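Long-range contacts in dihydroneopterin triphosphate diphosphatase (Escherichia coli O157:H7, PDB 5U7F), which probably hydrolyses dihydroneopterin triphosphate to dihydroneopterin monophosphate and pyrophosphate, a step of folate biosynthesis, as a metal-dependent Nudix hydrolase: residues Lys22-Met26 with Leu124-Ala129; Trp36-Thr40 with Glu117-Lys122; Arg77-Ile83 with Thr96-Trp102; Ser101-Leu105 with Gln140-Phe145. All blocks are in the same frame, centred on the assembly; numbering follows the deposited sequence.

The four contacts illustrate how a Nudix fold distributes its work across one mixed sheet. Interactions 1 and 2 share strand 118-125 and touch: M26 N lies 2.8 Å from K122 O, and M26 CE packs 3.4 Å from Q37 CA. Interaction 2 carries the cobalt ligands T40 and E117. Interaction 3, at the other edge of the sheet with its centre about 19 Å from that of interaction 2, holds F81, E82 and I83 of the predicted substrate site. Interaction 4 shares S101 and W102 with interaction 3, where R77 NH1 approaches Q140 OE1 at 2.9 Å, and meets interaction 1 through I142, whose CG2 is 3.3 Å from A126 O.

Interaction 1 of 4, residues Lys22-Met26 with Leu124-Ala129; sequences KRVLM and LDAPAA
A short antiparallel pairing that passes directly into a helix shows how an edge strand can hand the chain over to a covering layer. In residues 22-26, K22 has a left-handed backbone (phi/psi 62/22), and extended strand follows. A water links K22 O (2.5 Å) to A126 N (2.9 Å), where the two segments separate. R23 sits opposite D125 with CA atoms 4.4 Å apart; its CG lies 3.9 Å from D125 N, and its guanidinium forms a salt bridge with E110. V24 forms a hydrogen-bonded pair with L124, CA to CA 5.2 Å: V24 N donates to L124 O at 2.6 Å and L124 N to V24 O at 2.9 Å. The V24 side chain (chi1 t) brings CG2 to 4.0 Å from A126 CB and CB to 3.8 Å from A129 CB. L25 points away from residues 124-129. M26, with all three chi angles m, sets CG 3.6 Å from A129 CB and 3.9 Å from L124 CD1. Helix 126-132 begins at A126; D125 (chi1 p) is its N-cap, OD1 accepting from A128 N at 3.1 Å. This strand-to-helix passage joins the edge of the Nudix sheet to the helices on one face, V24 and A126 both meeting V146. The chemistry is divided: backbone bonds set the register, while small alanines let the helix settle closely on V24 and M26.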
# COMPACT_ATOMS: atom_id res chain seq x y z
N LYS A 22 -12.36 2.21 11.93
CA LYS A 22 -11.18 1.35 11.84
C LYS A 22 -11.28 0.40 10.65
O LYS A 22 -10.64 -0.64 10.62
CB LYS A 22 -10.97 0.55 13.12
CG LYS A 22 -10.82 1.44 14.34
CD LYS A 22 -9.58 2.34 14.19
CE LYS A 22 -9.06 2.81 15.53
NZ LYS A 22 -10.10 3.58 16.28
N ARG A 23 -12.10 0.74 9.66
CA ARG A 23 -12.12 -0.08 8.47
C ARG A 23 -10.90 0.27 7.62
O ARG A 23 -10.42 1.39 7.66
CB ARG A 23 -13.42 0.11 7.69
CG ARG A 23 -14.58 -0.72 8.23
CD ARG A 23 -15.62 -1.03 7.12
NE ARG A 23 -16.88 -1.51 7.65
CZ ARG A 23 -17.82 -0.71 8.16
NH1 ARG A 23 -17.64 0.61 8.19
NH2 ARG A 23 -18.94 -1.23 8.65
N VAL A 24 -10.46 -0.71 6.82
CA VAL A 24 -9.25 -0.63 5.98
C VAL A 24 -9.61 -0.66 4.51
O VAL A 24 -10.40 -1.49 4.08
CB VAL A 24 -8.32 -1.80 6.31
CG1 VAL A 24 -7.12 -1.80 5.43
CG2 VAL A 24 -7.88 -1.68 7.76
N LEU A 25 -9.07 0.30 3.78
CA LEU A 25 -9.30 0.46 2.37
C LEU A 25 -8.46 -0.53 1.58
O LEU A 25 -7.24 -0.51 1.68
CB LEU A 25 -8.96 1.90 1.96
CG LEU A 25 -8.97 2.15 0.45
CD1 LEU A 25 -10.37 1.98 -0.12
CD2 LEU A 25 -8.39 3.49 0.10
N MET A 26 -9.12 -1.39 0.82
CA MET A 26 -8.42 -2.40 0.04
C MET A 26 -8.75 -2.24 -1.43
O MET A 26 -9.91 -1.96 -1.80
CB MET A 26 -8.78 -3.77 0.54
CG MET A 26 -8.39 -3.99 1.98
SD MET A 26 -6.59 -3.91 2.27
CE MET A 26 -6.11 -5.33 1.32
N LEU A 124 -13.08 -2.56 4.50
CA LEU A 124 -13.25 -3.80 5.24
C LEU A 124 -12.79 -3.64 6.67
O LEU A 124 -11.85 -2.89 6.92
CB LEU A 124 -12.43 -4.92 4.59
CG LEU A 124 -12.76 -5.23 3.14
CD1 LEU A 124 -11.64 -6.04 2.48
CD2 LEU A 124 -14.06 -5.98 3.12
N ASP A 125 -13.38 -4.39 7.59
CA ASP A 125 -12.83 -4.42 8.94
C ASP A 125 -11.44 -5.03 8.85
O ASP A 125 -11.14 -5.84 7.94
CB ASP A 125 -13.70 -5.18 9.93
CG ASP A 125 -13.89 -6.64 9.57
OD1 ASP A 125 -13.01 -7.49 9.90
OD2 ASP A 125 -14.95 -6.96 8.99
N ALA A 126 -10.58 -4.62 9.77
CA ALA A 126 -9.15 -4.88 9.65
C ALA A 126 -8.81 -6.37 9.57
O ALA A 126 -7.99 -6.76 8.74
CB ALA A 126 -8.39 -4.19 10.79
N PRO A 127 -9.42 -7.21 10.42
CA PRO A 127 -9.18 -8.65 10.32
C PRO A 127 -9.55 -9.21 8.96
O PRO A 127 -8.88 -10.14 8.50
CB PRO A 127 -10.08 -9.24 11.40
CG PRO A 127 -10.19 -8.17 12.41
CD PRO A 127 -10.21 -6.88 11.62
N ALA A 128 -10.59 -8.67 8.34
CA ALA A 128 -11.02 -9.16 7.03
C ALA A 128 -10.06 -8.70 5.95
O ALA A 128 -9.76 -9.46 5.03
CB ALA A 128 -12.43 -8.70 6.71
N ALA A 129 -9.60 -7.45 6.06
CA ALA A 129 -8.68 -6.92 5.08
C ALA A 129 -7.41 -7.73 5.17
O ALA A 129 -6.82 -8.11 4.14
CB ALA A 129 -8.40 -5.45 5.32
O HOH W 1 -11.29 -2.77 11.82

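Interaction 2 of 4, residues Trp36-Thr40 with Glu117-Lys122; sequences WQSVT and EHLAYK. With CO (cobalt (II) ion), chain F; CO (cobalt (II) ion), chain E.
In this Nudix fold, two segments that are not paired as strands converge on the metal site, to which the Nudix box contributes E56 and E60. Residues 36-40 are extended, interrupted at S38, while residues 117-122 turn a corner at L119 before running as strand; their end-to-end directions differ by 131°. The nearest CA atoms, of W36 and Y121, are 8.5 Å apart, and strand 23-29 lies between the two strands. Apolar packing sets CH2 of W36 (chi1 m, chi2 69°) 4.1 Å from A120 CB; van der Waals neighbours of W36 CZ3 are K122 CG (3.9 Å) and, at the ring edge, the backbone Y121 C (4.1 Å). The direct hydrogen bond joins H118 (chi1 m, chi2 82°) to Q37 (chi1 p, chi2 t): H118 NE2 donates to Q37 OE1 at 3.0 Å. That oxygen also accepts from R29, a substrate-binding residue by similarity. Water 2 adds a bridge, donating to Q37 OE1 (2.9 Å) and accepting from T40 N (2.8 Å). In the metal site E117, with chi1 and chi2 t, bridges two cobalt ions. E56 and E60 also bind the chain E ion, which takes E117 OE2 at 2.1 Å and waters 4 and 5. The chain F ion, which E60 and waters 2 and 3 also bind, is held by T40 O at 2.0 Å and E117 OE1 at 2.1 Å.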
# COMPACT_ATOMS: atom_id res chain seq x y z
N TRP A 36 -5.98 -8.20 -3.68
CA TRP A 36 -6.35 -6.95 -3.00
C TRP A 36 -5.26 -6.48 -2.03
O TRP A 36 -4.63 -7.29 -1.34
CB TRP A 36 -7.63 -7.11 -2.25
CG TRP A 36 -8.78 -7.46 -3.13
CD1 TRP A 36 -8.97 -8.63 -3.81
CD2 TRP A 36 -9.90 -6.62 -3.44
NE1 TRP A 36 -10.16 -8.57 -4.52
CE2 TRP A 36 -10.75 -7.36 -4.31
CE3 TRP A 36 -10.27 -5.32 -3.08
CZ2 TRP A 36 -11.94 -6.83 -4.82
CZ3 TRP A 36 -11.48 -4.81 -3.57
CH2 TRP A 36 -12.29 -5.56 -4.44
N GLN A 37 -5.07 -5.18 -1.97
CA GLN A 37 -3.95 -4.59 -1.21
C GLN A 37 -4.23 -3.18 -0.77
O GLN A 37 -5.11 -2.51 -1.32
CB GLN A 37 -2.70 -4.59 -2.07
CG GLN A 37 -2.89 -3.90 -3.39
CD GLN A 37 -1.62 -3.50 -4.10
OE1 GLN A 37 -1.66 -2.81 -5.13
NE2 GLN A 37 -0.48 -3.97 -3.59
N SER A 38 -3.47 -2.71 0.21
CA SER A 38 -3.35 -1.29 0.48
C SER A 38 -2.48 -0.64 -0.63
O SER A 38 -2.10 -1.31 -1.62
CB SER A 38 -2.74 -1.07 1.89
OG SER A 38 -3.31 -1.96 2.85
N VAL A 39 -2.22 0.65 -0.53
CA VAL A 39 -1.40 1.33 -1.53
C VAL A 39 0.07 0.86 -1.45
O VAL A 39 0.65 0.87 -0.39
CB VAL A 39 -1.49 2.85 -1.35
CG1 VAL A 39 -0.44 3.58 -2.14
CG2 VAL A 39 -2.88 3.33 -1.76
N THR A 40 0.63 0.41 -2.57
CA THR A 40 2.07 0.07 -2.63
C THR A 40 2.66 0.79 -3.83
O THR A 40 1.93 1.15 -4.75
CB THR A 40 2.37 -1.45 -2.73
OG1 THR A 40 1.92 -1.96 -3.99
CG2 THR A 40 1.72 -2.22 -1.61
N GLU A 117 -4.88 2.97 -10.56
CA GLU A 117 -4.05 1.79 -10.79
C GLU A 117 -4.82 0.47 -10.60
O GLU A 117 -4.31 -0.60 -10.92
CB GLU A 117 -2.83 1.86 -9.84
CG GLU A 117 -1.75 0.79 -10.02
CD GLU A 117 -0.53 1.02 -9.10
OE1 GLU A 117 -0.31 0.19 -8.17
OE2 GLU A 117 0.21 2.02 -9.31
N HIS A 118 -6.06 0.55 -10.11
CA HIS A 118 -6.78 -0.63 -9.66
C HIS A 118 -8.12 -0.83 -10.37
O HIS A 118 -8.51 0.00 -11.16
CB HIS A 118 -6.99 -0.54 -8.16
CG HIS A 118 -5.71 -0.60 -7.37
ND1 HIS A 118 -4.90 0.50 -7.18
CD2 HIS A 118 -5.07 -1.63 -6.78
CE1 HIS A 118 -3.84 0.16 -6.48
NE2 HIS A 118 -3.92 -1.13 -6.20
N LEU A 119 -8.83 -1.91 -10.05
CA LEU A 119 -10.09 -2.25 -10.71
C LEU A 119 -11.32 -1.85 -9.87
O LEU A 119 -12.43 -1.63 -10.40
CB LEU A 119 -10.13 -3.74 -10.99
CG LEU A 119 -9.14 -4.31 -12.00
CD1 LEU A 119 -9.13 -5.81 -11.97
CD2 LEU A 119 -9.46 -3.83 -13.41
N ALA A 120 -11.12 -1.74 -8.55
CA ALA A 120 -12.21 -1.63 -7.57
C ALA A 120 -11.61 -1.32 -6.21
O ALA A 120 -10.40 -1.54 -6.03
CB ALA A 120 -12.98 -2.89 -7.45
N TYR A 121 -12.43 -0.84 -5.27
CA TYR A 121 -12.01 -0.64 -3.88
C TYR A 121 -13.11 -1.13 -2.93
O TYR A 121 -14.31 -1.17 -3.27
CB TYR A 121 -11.65 0.82 -3.62
CG TYR A 121 -12.83 1.75 -3.50
CD1 TYR A 121 -13.36 2.39 -4.62
CD2 TYR A 121 -13.41 2.01 -2.27
CE1 TYR A 121 -14.45 3.25 -4.51
CE2 TYR A 121 -14.50 2.87 -2.15
CZ TYR A 121 -15.01 3.49 -3.27
OH TYR A 121 -16.10 4.34 -3.15
N LYS A 122 -12.69 -1.54 -1.73
CA LYS A 122 -13.62 -1.93 -0.67
C LYS A 122 -13.10 -1.47 0.70
O LYS A 122 -11.89 -1.52 0.96
CB LYS A 122 -13.81 -3.45 -0.65
CG LYS A 122 -14.78 -3.97 -1.68
CD LYS A 122 -16.21 -3.52 -1.36
CE LYS A 122 -17.22 -4.06 -2.38
NZ LYS A 122 -18.51 -3.34 -2.29
CO CO F . 0.96 0.56 -6.46
CO CO E . 1.52 3.22 -8.11
O HOH W 2 -0.57 -0.15 -5.06
O HOH W 3 2.16 -1.26 -6.56
O HOH W 4 2.86 3.73 -9.38
O HOH W 5 0.55 4.94 -8.94

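Interaction 3 of 4, residues Arg77-Ile83 with Thr96-Trp102; sequences RTVEFEI and TRNTESW. With SO4 (sulfate ion), chain B.
Antiparallel strands 77-82 and 97-102 (closest axis approach 4.6 Å, N-to-C directions 155° apart) form a ladder whose side chains divide between partners across it and beyond. Hydrogen-bonded pairs are V79-E100 (N to O 3.0 Å, O to N 2.8 Å) and F81-N98 (N to O 2.9 Å, O to N 2.8 Å). W102 N to R77 O (3.0 Å) and I83 N to T96 O (2.9 Å) extend the ladder. The non-hydrogen-bonded pairs are T78-S101, E80-T99 and E82-R97; T78 OG1 and S101 OG hydrogen-bond at 3.0 Å. R97 (chi1-chi3 m) makes salt bridges from NE to E80 OE2 (2.8 Å) and NH1 to E82 OE1 (3.2 Å). Waters join E80 OE1 to T99 OG1 and E82 OE1 to T96 OG1. A sulfate, probably from the crystallisation liquor, accepts at O2 from R97 NH1 (2.9 Å) and NH2 (3.2 Å), at O3 from E82 N (3.2 Å). N98 CB covers the F81 ring. Hydrogen bonds tie E100 OE1 to W102 NE1 (2.9 Å) and S137, N98 ND2 to S11, and R77 NH1 to Q140 OE1. This is an antiparallel edge of the Nudix sheet; F81, E82 and, just after the strand, I83 belong to the predicted substrate site.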
# COMPACT_ATOMS: atom_id res chain seq x y z
N ARG A 77 9.12 0.54 10.13
CA ARG A 77 9.28 -0.88 9.85
C ARG A 77 9.63 -1.07 8.37
O ARG A 77 9.08 -0.40 7.49
CB ARG A 77 8.02 -1.66 10.22
CG ARG A 77 7.79 -1.70 11.75
CD ARG A 77 7.40 -3.08 12.27
NE ARG A 77 8.23 -4.13 11.70
CZ ARG A 77 7.83 -5.38 11.49
NH1 ARG A 77 6.60 -5.76 11.82
NH2 ARG A 77 8.67 -6.26 10.96
N THR A 78 10.56 -1.98 8.13
CA THR A 78 10.99 -2.39 6.79
C THR A 78 11.08 -3.91 6.79
O THR A 78 11.67 -4.51 7.70
CB THR A 78 12.35 -1.77 6.40
OG1 THR A 78 12.23 -0.36 6.24
CG2 THR A 78 12.87 -2.33 5.10
N VAL A 79 10.50 -4.55 5.77
CA VAL A 79 10.61 -5.99 5.61
C VAL A 79 11.10 -6.28 4.21
O VAL A 79 11.08 -5.40 3.35
CB VAL A 79 9.27 -6.68 5.85
CG1 VAL A 79 8.84 -6.50 7.31
CG2 VAL A 79 8.24 -6.12 4.88
N GLU A 80 11.55 -7.52 3.99
CA GLU A 80 12.02 -7.98 2.69
C GLU A 80 11.30 -9.28 2.36
O GLU A 80 11.15 -10.15 3.20
CB GLU A 80 13.52 -8.17 2.69
CG GLU A 80 14.07 -8.59 1.34
CD GLU A 80 15.53 -9.01 1.38
OE1 GLU A 80 16.39 -8.16 1.71
OE2 GLU A 80 15.83 -10.19 1.09
N PHE A 81 10.80 -9.40 1.13
CA PHE A 81 10.05 -10.58 0.77
C PHE A 81 10.36 -10.98 -0.65
O PHE A 81 10.90 -10.19 -1.44
CB PHE A 81 8.54 -10.38 0.98
CG PHE A 81 7.96 -9.20 0.26
CD1 PHE A 81 7.61 -9.26 -1.08
CD2 PHE A 81 7.70 -8.03 0.96
CE1 PHE A 81 7.04 -8.16 -1.70
CE2 PHE A 81 7.14 -6.96 0.34
CZ PHE A 81 6.81 -7.02 -0.98
N GLU A 82 10.01 -12.23 -0.95
CA GLU A 82 10.18 -12.79 -2.28
C GLU A 82 9.08 -12.25 -3.17
O GLU A 82 7.89 -12.26 -2.82
CB GLU A 82 10.14 -14.31 -2.22
CG GLU A 82 10.31 -15.01 -3.58
CD GLU A 82 11.77 -15.10 -4.06
OE1 GLU A 82 12.69 -14.90 -3.23
OE2 GLU A 82 11.98 -15.36 -5.29
N ILE A 83 9.49 -11.74 -4.32
CA ILE A 83 8.58 -11.28 -5.35
C ILE A 83 7.78 -12.48 -5.88
O ILE A 83 8.35 -13.52 -6.20
CB ILE A 83 9.35 -10.57 -6.49
CG1 ILE A 83 10.08 -9.36 -5.90
CG2 ILE A 83 8.41 -10.11 -7.63
CD1 ILE A 83 11.00 -8.60 -6.82
N THR A 96 14.84 -10.94 -7.33
CA THR A 96 13.80 -11.78 -6.74
C THR A 96 13.29 -11.32 -5.35
O THR A 96 12.32 -11.87 -4.82
CB THR A 96 14.35 -13.21 -6.61
OG1 THR A 96 15.49 -13.20 -5.73
CG2 THR A 96 14.78 -13.77 -7.96
N ARG A 97 13.98 -10.35 -4.75
CA ARG A 97 13.67 -9.85 -3.40
C ARG A 97 13.21 -8.41 -3.46
O ARG A 97 13.82 -7.62 -4.18
CB ARG A 97 14.90 -9.93 -2.47
CG ARG A 97 15.63 -11.29 -2.44
CD ARG A 97 14.78 -12.38 -1.82
NE ARG A 97 14.45 -12.06 -0.42
CZ ARG A 97 13.54 -12.71 0.30
NH1 ARG A 97 12.86 -13.71 -0.23
NH2 ARG A 97 13.31 -12.35 1.55
N ASN A 98 12.19 -8.05 -2.69
CA ASN A 98 11.70 -6.68 -2.62
C ASN A 98 11.76 -6.21 -1.18
O ASN A 98 11.42 -6.96 -0.28
CB ASN A 98 10.28 -6.53 -3.14
CG ASN A 98 9.81 -5.06 -3.09
OD1 ASN A 98 9.99 -4.29 -4.03
ND2 ASN A 98 9.28 -4.66 -1.95
N THR A 99 12.25 -5.00 -0.99
CA THR A 99 12.33 -4.41 0.34
C THR A 99 11.25 -3.32 0.45
O THR A 99 11.19 -2.40 -0.36
CB THR A 99 13.71 -3.81 0.61
OG1 THR A 99 14.72 -4.84 0.48
CG2 THR A 99 13.76 -3.27 2.00
N GLU A 100 10.43 -3.40 1.49
CA GLU A 100 9.23 -2.60 1.62
C GLU A 100 9.20 -1.85 2.95
O GLU A 100 9.32 -2.48 3.99
CB GLU A 100 8.01 -3.51 1.56
CG GLU A 100 6.65 -2.84 1.73
CD GLU A 100 5.52 -3.88 1.73
OE1 GLU A 100 5.32 -4.58 2.76
OE2 GLU A 100 4.84 -4.01 0.69
N SER A 101 9.01 -0.54 2.89
CA SER A 101 8.86 0.29 4.10
C SER A 101 7.41 0.69 4.35
O SER A 101 6.69 1.05 3.41
CB SER A 101 9.75 1.54 4.00
OG SER A 101 11.10 1.12 3.95
N TRP A 102 6.99 0.65 5.62
CA TRP A 102 5.56 0.76 5.95
C TRP A 102 5.21 2.16 6.43
O TRP A 102 5.95 2.75 7.21
CB TRP A 102 5.14 -0.25 7.04
CG TRP A 102 5.21 -1.68 6.67
CD1 TRP A 102 5.48 -2.20 5.43
CD2 TRP A 102 5.05 -2.79 7.55
NE1 TRP A 102 5.47 -3.56 5.49
CE2 TRP A 102 5.21 -3.96 6.77
CE3 TRP A 102 4.79 -2.93 8.91
CZ2 TRP A 102 5.09 -5.23 7.30
CZ3 TRP A 102 4.67 -4.19 9.44
CH2 TRP A 102 4.84 -5.33 8.64
S SO4 B . 9.43 -14.76 1.98
O1 SO4 B . 9.37 -16.18 1.62
O2 SO4 B . 10.77 -14.26 1.70
O3 SO4 B . 8.46 -14.05 1.15
O4 SO4 B . 9.12 -14.60 3.39
O HOH W 6 8.63 2.77 7.76
O HOH W 7 16.71 -5.31 2.52
O HOH W 8 15.17 -15.29 -3.90

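Interaction 4 of 4, residues Ser101-Leu105 with Gln140-Phe145; sequences SWFCL and QAIEQF
The indole of W102 lies against A141, whose CB stands 3.7 Å from the centroid of the six-membered ring and only 11° off its normal, a CH-pi contact over the face. The rotamer that permits this has chi1 m and chi2 near -7°. Around the ring edge come Q140 CG, 3.7 Å from W102 CH2; Q144 OE1, 3.7 Å from W102 CZ3; and F145 CE2, 3.8 Å from W102 CE3. Residues 101-105 are extended strand, so W102 and C104 both point toward the helix while F103 points away and packs on helix 49-61. The helical segment 140-145 crosses the strand at -51°, with the axes 10.0 Å apart at closest; the nearest CA pairs, W102-A141 and C104-F145, are each 7.3 Å apart. This is helix-on-sheet packing of the Nudix alpha-beta-alpha sandwich: helix 136-147 covers one face of the mixed sheet and helix 49-61 lies on the other. Q144 N bonds to Q140 O (2.9 Å) and F145 N to A141 O (3.0 Å), with a wider pi-type turn at 143-145. F145 (chi1 m, chi2 -87°) makes an oblique sulfur-aromatic contact with C104, whose SG is 3.8 Å from F145 CD1 and 4.4 Å from the ring centroid. The same SG forms the disulfide with C75 on strand 72-82. Q140 OE1 accepts a hydrogen bond from R77, Q144 OE1 a weak one, and W102 NE1 donates to E100 OE1.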
# COMPACT_ATOMS: atom_id res chain seq x y z
N SER A 101 9.01 -0.54 2.89
CA SER A 101 8.86 0.29 4.10
C SER A 101 7.41 0.69 4.35
O SER A 101 6.69 1.05 3.41
CB SER A 101 9.75 1.54 4.00
OG SER A 101 11.10 1.12 3.95
N TRP A 102 6.99 0.65 5.62
CA TRP A 102 5.56 0.76 5.95
C TRP A 102 5.21 2.16 6.43
O TRP A 102 5.95 2.75 7.21
CB TRP A 102 5.14 -0.25 7.04
CG TRP A 102 5.21 -1.68 6.67
CD1 TRP A 102 5.48 -2.20 5.43
CD2 TRP A 102 5.05 -2.79 7.55
NE1 TRP A 102 5.47 -3.56 5.49
CE2 TRP A 102 5.21 -3.96 6.77
CE3 TRP A 102 4.79 -2.93 8.91
CZ2 TRP A 102 5.09 -5.23 7.30
CZ3 TRP A 102 4.67 -4.19 9.44
CH2 TRP A 102 4.84 -5.33 8.64
N PHE A 103 4.06 2.63 5.99
CA PHE A 103 3.45 3.89 6.46
C PHE A 103 1.97 3.65 6.79
O PHE A 103 1.33 2.69 6.32
CB PHE A 103 3.58 4.98 5.40
CG PHE A 103 4.99 5.35 5.06
CD1 PHE A 103 5.74 4.56 4.19
CD2 PHE A 103 5.57 6.47 5.61
CE1 PHE A 103 7.05 4.91 3.89
CE2 PHE A 103 6.89 6.82 5.32
CZ PHE A 103 7.62 6.06 4.47
N CYS A 104 1.40 4.54 7.60
CA CYS A 104 0.01 4.43 8.05
C CYS A 104 -0.64 5.77 7.71
O CYS A 104 -0.01 6.81 7.81
CB CYS A 104 -0.05 4.10 9.56
SG CYS A 104 1.28 2.95 10.12
N LEU A 105 -1.87 5.74 7.22
CA LEU A 105 -2.60 6.97 6.95
C LEU A 105 -4.04 6.83 7.45
O LEU A 105 -4.82 6.03 6.96
CB LEU A 105 -2.58 7.33 5.46
CG LEU A 105 -3.45 8.53 5.05
CD1 LEU A 105 -2.95 9.80 5.74
CD2 LEU A 105 -3.49 8.71 3.56
N GLN A 140 0.51 -8.28 7.78
CA GLN A 140 1.18 -8.00 9.04
C GLN A 140 1.05 -6.51 9.42
O GLN A 140 0.86 -6.17 10.59
CB GLN A 140 2.65 -8.42 8.97
CG GLN A 140 3.37 -8.34 10.32
CD GLN A 140 4.82 -8.87 10.28
OE1 GLN A 140 5.71 -8.34 10.95
NE2 GLN A 140 5.04 -9.94 9.54
N ALA A 141 1.12 -5.63 8.44
CA ALA A 141 1.04 -4.21 8.70
C ALA A 141 -0.37 -3.85 9.21
O ALA A 141 -0.50 -3.09 10.15
CB ALA A 141 1.40 -3.40 7.46
N ILE A 142 -1.39 -4.42 8.60
CA ILE A 142 -2.77 -4.19 9.04
C ILE A 142 -2.90 -4.67 10.50
O ILE A 142 -3.43 -3.96 11.37
CB ILE A 142 -3.78 -4.89 8.11
CG1 ILE A 142 -3.77 -4.23 6.74
CG2 ILE A 142 -5.24 -4.85 8.71
CD1 ILE A 142 -4.56 -5.02 5.67
N GLU A 143 -2.36 -5.84 10.78
CA GLU A 143 -2.49 -6.44 12.12
C GLU A 143 -1.80 -5.60 13.17
O GLU A 143 -2.35 -5.36 14.26
CB GLU A 143 -1.94 -7.87 12.14
CG GLU A 143 -2.78 -8.86 11.31
CD GLU A 143 -2.20 -10.28 11.21
OE1 GLU A 143 -0.96 -10.46 11.23
OE2 GLU A 143 -3.01 -11.22 11.06
N GLN A 144 -0.62 -5.10 12.85
CA GLN A 144 0.17 -4.43 13.86
C GLN A 144 -0.15 -2.95 14.03
O GLN A 144 0.11 -2.40 15.09
CB GLN A 144 1.66 -4.63 13.53
CG GLN A 144 2.07 -6.07 13.67
CD GLN A 144 3.56 -6.28 13.41
OE1 GLN A 144 4.23 -5.39 12.87
NE2 GLN A 144 4.09 -7.44 13.81
N PHE A 145 -0.73 -2.30 13.01
CA PHE A 145 -0.90 -0.85 13.07
C PHE A 145 -2.34 -0.38 12.95
O PHE A 145 -2.63 0.77 13.22
CB PHE A 145 -0.04 -0.18 12.01
CG PHE A 145 1.44 -0.24 12.32
CD1 PHE A 145 2.04 0.75 13.10
CD2 PHE A 145 2.21 -1.29 11.88
CE1 PHE A 145 3.40 0.69 13.41
CE2 PHE A 145 3.56 -1.35 12.18
CZ PHE A 145 4.15 -0.37 12.95